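Local coordinates for GAF domain-containing protein (Thermoplasma acidophilum, PDB 4MN7), which reduces free methionine-R-sulfoxide to methionine as a type II free methionine-R-sulfoxide reductase built on a GAF domain, at the interface of chains A and B. Residues are numbered along the deposited sequence; one frame, centred on the assembly and turned at random. Chains: chain A/B, Putative uncharacterized protein Ta0848.

Contact 1: the interface of chains A and B. Residues chain A 14, 17-18, 127; chain B 1, 5-6, 9.
B:Phe6 of helix 3-21 and A:Tyr17 of helix 2-21 meet edge to face, a worked example of how two aromatic residues can knit helices across a two-fold interface. Their planes stand at 64°, with centroids 5.3 Å apart. The phenylalanine presents its CD1 side, and CD1 comes within 3.5 Å of A:Tyr17 CD1; A:Tyr17 CG and the methyl of A:Ala14 lie at the phenylalanine rim, in the plane of its ring. The tyrosine in turn lays one face over the B:Phe6 backbone, with CA 3.8 Å above the ring plane near the rim. Its CG is anti to the backbone N (chi1 180°), which sends the ring away from its own helix and along the start of the partner helix. Each of these two residues hides about 75 Å² beneath the other chain, more than any neighbour in this patch. At the far end of the phenylalanine, CZ packs 3.7 Å from A:Ile127 CG2. B:Met1, extended beyond CG, lies near A:Tyr17 CE1 with its CB and carries its sulfur on to A:Leu18, SD 3.8 Å from CD2. On the same side of the tyrosine ring as the B:Phe6 backbone, B:Ser9 OG lies near CD2 and hydrogen-bonds B:Phe6 O at 3.0 Å, tilted 16° from the carbonyl plane.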
# COMPACT_ATOMS: atom_id res chain seq x y z
N ALA A 14 -3.25 4.72 -4.31
CA ALA A 14 -1.99 5.03 -5.03
C ALA A 14 -2.23 5.69 -6.41
O ALA A 14 -1.57 6.68 -6.79
CB ALA A 14 -1.12 3.79 -5.14
N TYR A 17 -3.36 9.37 -5.61
CA TYR A 17 -2.20 10.16 -5.33
C TYR A 17 -1.37 10.44 -6.58
O TYR A 17 -0.97 11.58 -6.87
CB TYR A 17 -1.35 9.47 -4.23
CG TYR A 17 -0.10 10.23 -3.87
CD1 TYR A 17 1.04 10.06 -4.63
CD2 TYR A 17 -0.03 11.12 -2.77
CE1 TYR A 17 2.22 10.71 -4.33
CE2 TYR A 17 1.17 11.82 -2.47
CZ TYR A 17 2.29 11.60 -3.26
OH TYR A 17 3.55 12.15 -3.08
N LEU A 18 -1.07 9.41 -7.36
CA LEU A 18 -0.23 9.66 -8.55
C LEU A 18 -0.84 10.69 -9.52
O LEU A 18 -0.14 11.49 -10.13
CB LEU A 18 0.11 8.33 -9.27
CG LEU A 18 1.10 7.50 -8.44
CD1 LEU A 18 1.16 6.07 -8.93
CD2 LEU A 18 2.51 8.11 -8.42
N ILE A 127 8.14 3.64 -6.11
CA ILE A 127 6.74 3.44 -5.78
C ILE A 127 6.26 2.03 -6.06
O ILE A 127 5.59 1.38 -5.21
CB ILE A 127 5.88 4.47 -6.48
CG1 ILE A 127 6.14 5.78 -5.73
CG2 ILE A 127 4.40 4.05 -6.36
CD1 ILE A 127 5.62 7.02 -6.32
N MET B 1 6.32 14.96 -6.07
CA MET B 1 5.86 14.08 -5.00
C MET B 1 7.08 13.61 -4.19
O MET B 1 8.24 13.82 -4.56
CB MET B 1 5.14 12.90 -5.63
CG MET B 1 5.76 12.43 -6.93
SD MET B 1 4.99 10.92 -7.57
CE MET B 1 5.96 10.90 -9.13
N GLU B 5 5.42 11.39 1.79
CA GLU B 5 4.05 11.79 1.73
C GLU B 5 3.24 10.76 0.99
O GLU B 5 2.08 10.52 1.32
CB GLU B 5 3.90 13.27 1.23
CG GLU B 5 4.48 14.29 2.32
CD GLU B 5 3.92 14.21 3.81
OE1 GLU B 5 2.68 14.08 4.10
OE2 GLU B 5 4.74 14.35 4.75
N PHE B 6 3.83 10.10 -0.01
CA PHE B 6 3.17 8.97 -0.60
C PHE B 6 2.90 7.88 0.45
O PHE B 6 1.79 7.41 0.58
CB PHE B 6 3.99 8.39 -1.68
CG PHE B 6 3.40 7.13 -2.27
CD1 PHE B 6 2.28 7.20 -3.04
CD2 PHE B 6 4.00 5.91 -2.09
CE1 PHE B 6 1.72 6.07 -3.60
CE2 PHE B 6 3.44 4.77 -2.63
CZ PHE B 6 2.29 4.86 -3.41
N SER B 9 -0.05 8.85 2.69
CA SER B 9 -1.36 8.73 2.08
C SER B 9 -1.79 7.29 2.02
O SER B 9 -2.95 7.04 2.26
CB SER B 9 -1.48 9.37 0.69
OG SER B 9 -0.92 8.48 -0.22

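Contact 2: the interface of chains A and B. Residues chain A 3, 6, 134; chain B 126-127, 130.
Helix 2-21 of chain A and helix 118-136 of chain B run in the same general direction at an oblique angle, with A:Leu3 and A:Phe6 one turn apart on the first, B:Ser126, B:Ile127 and B:Leu130 on the second, and A:Leu134 contributed by helix 118-136 of its own chain. Helix-to-helix packing of this kind can rely on branched side chains fitting between one another, and A:Leu3 illustrates it with a fork. Its CD1 touches the CB of B:Ser126 at 3.7 Å, while CD2 reaches B:Ile127 CG1, also at 3.7 Å. The isoleucine is divided in its turn: CG1 sits over one face of the A:Phe6 ring, 3.8 Å above the plane and toward the rim, whereas CG2 meets the outer carbon CZ at 3.6 Å. With CG anti to the backbone N (chi1 169°), the phenylalanine projects from its helix toward the partner and can offer both face and rim to one isoleucine. Farther along, A:Leu134 CD2 rests 3.9 Å from B:Leu130 CB and equally near its CD1, the two leucines crossing at an oblique angle. Beside this apolar pair a water joins the two backbones, lying 3.1 Å from A:Leu134 N and 2.9 Å from B:Leu130 O. The polar bridge thus runs between the two copies of helix 118-136, and the patch sits where helices 2-21 and 118-136 of one GAF domain face helix 118-136 of the other.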
# COMPACT_ATOMS: atom_id res chain seq x y z
N LEU A 3 -8.46 -9.27 2.29
CA LEU A 3 -7.11 -8.76 1.86
C LEU A 3 -6.96 -8.29 0.41
O LEU A 3 -6.23 -7.29 0.15
CB LEU A 3 -6.00 -9.77 2.09
CG LEU A 3 -5.42 -9.95 3.47
CD1 LEU A 3 -4.21 -10.90 3.39
CD2 LEU A 3 -5.04 -8.61 4.05
N PHE A 6 -8.74 -5.07 0.48
CA PHE A 6 -7.86 -4.13 1.13
C PHE A 6 -6.75 -3.68 0.15
O PHE A 6 -6.55 -2.50 -0.05
CB PHE A 6 -7.21 -4.77 2.35
CG PHE A 6 -6.10 -3.94 2.91
CD1 PHE A 6 -6.38 -2.77 3.59
CD2 PHE A 6 -4.79 -4.33 2.78
CE1 PHE A 6 -5.36 -1.97 4.10
CE2 PHE A 6 -3.77 -3.57 3.34
CZ PHE A 6 -4.05 -2.38 3.98
N LEU A 134 1.36 -5.45 -2.00
CA LEU A 134 -0.02 -5.26 -2.15
C LEU A 134 -0.49 -5.72 -3.51
O LEU A 134 -1.51 -6.35 -3.61
CB LEU A 134 -0.40 -3.80 -1.95
CG LEU A 134 -0.25 -3.30 -0.52
CD1 LEU A 134 -0.09 -1.78 -0.54
CD2 LEU A 134 -1.47 -3.71 0.25
N SER B 126 -1.29 -9.72 8.62
CA SER B 126 -1.11 -9.78 7.14
C SER B 126 -1.01 -8.37 6.59
O SER B 126 -0.07 -8.06 5.85
CB SER B 126 -2.26 -10.53 6.51
OG SER B 126 -2.11 -11.91 6.85
N ILE B 127 -1.88 -7.50 7.08
CA ILE B 127 -1.86 -6.08 6.71
C ILE B 127 -0.56 -5.38 7.08
O ILE B 127 -0.03 -4.58 6.29
CB ILE B 127 -3.11 -5.34 7.24
CG1 ILE B 127 -4.32 -5.80 6.42
CG2 ILE B 127 -2.97 -3.83 7.10
CD1 ILE B 127 -5.65 -5.66 7.10
N LEU B 130 2.01 -6.29 4.64
CA LEU B 130 1.78 -5.74 3.33
C LEU B 130 2.15 -4.25 3.27
O LEU B 130 2.63 -3.76 2.21
CB LEU B 130 0.33 -5.92 2.90
CG LEU B 130 -0.18 -7.32 2.49
CD1 LEU B 130 -1.58 -7.18 2.09
CD2 LEU B 130 0.59 -7.99 1.35
O HOH W 1 2.84 -3.10 -0.57

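Contact 3: the interface of chains A and B. Residues chain A 123, 126-127, 130; chain B 3, 6, 137.
B:Leu3 and A:Met123 run their side chains past each other in opposite directions. How a small aliphatic group can be seated by several neighbours is well shown here, for B:Leu3 hides 80 Å² under chain A, more than any other residue of the patch. Its CG is anti to the carbonyl carbon (chi1 -69°), and the two methyls beyond it part toward different neighbours. CD2 is the busier: the thioether sulfur SD of A:Met123 lies 3.6 Å from it, A:Ile127 CG1 is at 3.7 Å, and A:Leu130 CD1 lies a little farther, at 4.0 Å. Both the isoleucine and A:Leu130 meet the leucine obliquely. CD1 turns instead to A:Ser126, whose CB is 3.8 Å away, with the hydroxyl a little farther off. The methionine is folded rather than extended: CG anti to the backbone N and a bend at chi2 (68°) bring the sulfur to the leucine, while chi3 (38°) turns only the terminal methyl. A:Ile127 CG1, besides meeting B:Leu3, also lies over the rim of the B:Phe6 face, which CG2 approaches at CZ. On the other flank, the B:Glu137 chain is bent at chi2 and stands at about a right angle to A:Leu130. It makes loose contacts, B:Glu137 CG 4.2 Å from A:Leu130 CD1 and carboxylate OE2 4.2 Å from CD2.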
# COMPACT_ATOMS: atom_id res chain seq x y z
N MET A 123 11.37 7.68 -9.38
CA MET A 123 10.36 7.80 -8.31
C MET A 123 9.34 6.70 -8.50
O MET A 123 8.96 6.06 -7.55
CB MET A 123 9.76 9.18 -8.32
CG MET A 123 8.76 9.47 -7.22
SD MET A 123 9.36 9.58 -5.52
CE MET A 123 10.85 10.37 -5.86
N SER A 126 10.62 3.32 -7.33
CA SER A 126 10.51 3.24 -5.88
C SER A 126 9.07 2.94 -5.49
O SER A 126 8.80 2.11 -4.63
CB SER A 126 11.01 4.50 -5.19
OG SER A 126 12.43 4.51 -5.21
N ILE A 127 8.14 3.64 -6.11
CA ILE A 127 6.74 3.44 -5.78
C ILE A 127 6.26 2.03 -6.06
O ILE A 127 5.59 1.38 -5.21
CB ILE A 127 5.88 4.47 -6.48
CG1 ILE A 127 6.14 5.78 -5.73
CG2 ILE A 127 4.40 4.05 -6.36
CD1 ILE A 127 5.62 7.02 -6.32
N LEU A 130 7.52 -0.23 -3.33
CA LEU A 130 6.79 -0.12 -2.08
C LEU A 130 5.40 -0.77 -2.15
O LEU A 130 4.91 -1.34 -1.17
CB LEU A 130 6.65 1.34 -1.63
CG LEU A 130 7.95 2.12 -1.41
CD1 LEU A 130 7.68 3.60 -1.17
CD2 LEU A 130 8.71 1.53 -0.30
N LEU B 3 8.32 10.36 -1.36
CA LEU B 3 8.02 9.04 -0.90
C LEU B 3 7.44 9.01 0.53
O LEU B 3 6.64 8.13 0.84
CB LEU B 3 9.17 8.10 -0.98
CG LEU B 3 9.65 7.68 -2.34
CD1 LEU B 3 10.73 6.67 -2.09
CD2 LEU B 3 8.54 7.00 -3.12
N PHE B 6 3.83 10.10 -0.01
CA PHE B 6 3.17 8.97 -0.60
C PHE B 6 2.90 7.88 0.45
O PHE B 6 1.79 7.41 0.58
CB PHE B 6 3.99 8.39 -1.68
CG PHE B 6 3.40 7.13 -2.27
CD1 PHE B 6 2.28 7.20 -3.04
CD2 PHE B 6 4.00 5.91 -2.09
CE1 PHE B 6 1.72 6.07 -3.60
CE2 PHE B 6 3.44 4.77 -2.63
CZ PHE B 6 2.29 4.86 -3.41
N GLU B 137 9.36 4.02 5.20
CA GLU B 137 9.76 5.36 4.81
C GLU B 137 9.82 6.31 5.97
O GLU B 137 10.59 7.25 5.95
CB GLU B 137 8.91 5.92 3.69
CG GLU B 137 9.09 5.18 2.42
CD GLU B 137 10.49 5.43 1.83
OE1 GLU B 137 10.85 6.64 1.69
OE2 GLU B 137 11.13 4.41 1.49

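Contact 1 and contact 3 are adjoining parts of one patch: the centres of their C-alpha atoms are about 7 Å apart, and they share A:Ile127 and B:Phe6. The C-alpha centre of contact 2 is about 17 Å from that of either. It involves Leu3, Phe6, Ser126, Ile127 and Leu130 with the chains exchanged, so it largely reproduces contact 3 through the two-fold axis. Helix 2-21 (3-21 in chain B) and helix 118-136 supply most of the surface, which makes the interface a helical seam repeated at both ends. Such symmetric, largely apolar packing would suit a stable dimer, although the structure alone does not establish the oligomer in solution.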